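Local coordinates for G protein alpha subunit (Entamoeba histolytica, PDB 4FID) that probably binds and hydrolyses GTP as the switch subunit of a heterotrimeric G protein, relaying signals from membrane receptors, at residues A119-L122 with F123-K127. Sequence-based numbering, arbitrary orientation.
Sequences AKYL and FENVK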
loop_
_atom_site.group_PDB
_atom_site.type_symbol
_atom_site.label_atom_id
_atom_site.label_comp_id
_atom_site.label_asym_id
_atom_site.label_seq_id
_atom_site.Cartn_x
_atom_site.Cartn_y
_atom_site.Cartn_z
ATOM N N ALA A 119 -2.986 -11.223 3.268
ATOM C CA ALA A 119 -3.219 -12.644 3.517
ATOM C C ALA A 119 -3.583 -12.958 4.969
ATOM O O ALA A 119 -4.675 -13.475 5.245
ATOM C CB ALA A 119 -2.033 -13.479 3.069
ATOM N N LYS A 120 -2.671 -12.652 5.884
ATOM C CA LYS A 120 -2.889 -12.870 7.313
ATOM C C LYS A 120 -4.179 -12.218 7.805
ATOM O O LYS A 120 -4.947 -12.837 8.550
ATOM C CB LYS A 120 -1.705 -12.355 8.123
ATOM C CG LYS A 120 -1.937 -12.349 9.636
ATOM C CD LYS A 120 -0.613 -12.188 10.370
ATOM C CE LYS A 120 -0.802 -11.999 11.871
ATOM N NZ LYS A 120 0.503 -11.846 12.585
ATOM N N TYR A 121 -4.436 -10.983 7.382
ATOM C CA TYR A 121 -5.676 -10.321 7.789
ATOM C C TYR A 121 -6.876 -11.140 7.349
ATOM O O TYR A 121 -7.778 -11.383 8.135
ATOM C CB TYR A 121 -5.765 -8.889 7.255
ATOM C CG TYR A 121 -7.061 -8.161 7.574
ATOM C CD1 TYR A 121 -7.156 -7.319 8.681
ATOM C CD2 TYR A 121 -8.183 -8.286 6.748
ATOM C CE1 TYR A 121 -8.336 -6.638 8.970
ATOM C CE2 TYR A 121 -9.370 -7.614 7.026
ATOM C CZ TYR A 121 -9.439 -6.785 8.140
ATOM O OH TYR A 121 -10.604 -6.090 8.428
ATOM N N LEU A 122 -6.886 -11.581 6.096
ATOM C CA LEU A 122 -8.007 -12.381 5.606
ATOM C C LEU A 122 -8.223 -13.630 6.461
ATOM O O LEU A 122 -9.328 -13.883 6.892
ATOM C CB LEU A 122 -7.869 -12.719 4.114
ATOM C CG LEU A 122 -7.997 -11.466 3.233
ATOM C CD1 LEU A 122 -7.810 -11.712 1.701
ATOM C CD2 LEU A 122 -9.312 -10.806 3.529
ATOM N N PHE A 123 -7.162 -14.381 6.730
ATOM C CA PHE A 123 -7.253 -15.580 7.558
ATOM C C PHE A 123 -7.771 -15.309 8.976
ATOM O O PHE A 123 -8.653 -16.008 9.471
ATOM C CB PHE A 123 -5.894 -16.289 7.601
ATOM C CG PHE A 123 -5.352 -16.608 6.228
ATOM C CD1 PHE A 123 -6.221 -16.768 5.149
ATOM C CD2 PHE A 123 -3.984 -16.726 6.008
ATOM C CE1 PHE A 123 -5.730 -17.040 3.880
ATOM C CE2 PHE A 123 -3.490 -17.003 4.738
ATOM C CZ PHE A 123 -4.361 -17.164 3.677
ATOM N N GLU A 124 -7.242 -14.284 9.627
ATOM C CA GLU A 124 -7.690 -13.971 10.973
ATOM C C GLU A 124 -9.139 -13.517 11.029
ATOM O O GLU A 124 -9.731 -13.446 12.103
ATOM C CB GLU A 124 -6.770 -12.938 11.607
ATOM C CG GLU A 124 -5.384 -13.504 11.879
ATOM C CD GLU A 124 -4.367 -12.454 12.263
ATOM O OE1 GLU A 124 -4.698 -11.247 12.293
ATOM O OE2 GLU A 124 -3.218 -12.850 12.529
ATOM N N ASN A 125 -9.713 -13.219 9.866
ATOM C CA ASN A 125 -11.061 -12.676 9.794
ATOM C C ASN A 125 -12.027 -13.597 9.075
ATOM O O ASN A 125 -13.153 -13.191 8.753
ATOM C CB ASN A 125 -11.049 -11.290 9.141
ATOM C CG ASN A 125 -10.663 -10.185 10.121
ATOM O OD1 ASN A 125 -11.515 -9.648 10.813
ATOM N ND2 ASN A 125 -9.376 -9.849 10.181
ATOM N N VAL A 126 -11.590 -14.842 8.847
ATOM C CA VAL A 126 -12.347 -15.800 8.036
ATOM C C VAL A 126 -13.736 -16.174 8.590
ATOM O O VAL A 126 -14.693 -16.295 7.826
ATOM C CB VAL A 126 -11.534 -17.069 7.721
ATOM C CG1 VAL A 126 -11.489 -18.001 8.924
ATOM C CG2 VAL A 126 -12.138 -17.774 6.525
ATOM N N LYS A 127 -13.844 -16.340 9.906
ATOM C CA LYS A 127 -15.132 -16.637 10.531
ATOM C C LYS A 127 -16.173 -15.591 10.148
ATOM O O LYS A 127 -17.328 -15.920 9.921
ATOM C CB LYS A 127 -15.010 -16.698 12.052
ATOM C CG LYS A 127 -14.220 -17.878 12.608
ATOM C CD LYS A 127 -13.968 -17.679 14.109
ATOM C CE LYS A 127 -13.265 -18.868 14.762
ATOM N NZ LYS A 127 -12.884 -18.587 16.185
#
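Asn125, lying between helix 119-124 and helix 126-129, sets its ND2 over the Tyr121 ring and donates from it to the carbonyl of the same tyrosine. The bond from Asn125 ND2 to Tyr121 O is 3.0 Å long and nearly straight (165°). That oxygen lies in the plane of the asparagine amide, but ND2 is tilted from the carbonyl plane. ND2 also sits above the ring centre, 3.6 Å from Tyr121 CE1; ring and amide planes are 29° apart. A chi1 of 177° swings the Tyr121 ring beneath ND2. Asparagine suits the place because its side-chain N-H satisfies a carbonyl four residues back while its OD1 accepts from Arg128; Tyr121 OH is hydrogen-bonded to Asp140.

Upstream, regular helical bonds join Phe123 N to Ala119 O and Glu124 N to Lys120 O, whereas Asn125 N bonds to Leu122 O (3.1 Å), only three residues back. Ala119 O also lies 3.3 Å above one face of the Phe123 ring, toward its rim. Lys120 and Glu124, one turn apart and exposed, as suits their charges, form a long salt bridge whose geometry is uncertain.

In the all-helical domain, buried Leu122 and Phe123 offer apolar side chains to helix 42-62, and Val126 packs on helix 90-99, where Phe123 meets Trp98. Tyr121 stacks on His143, a GDP-binding residue at the end of helix 138-143.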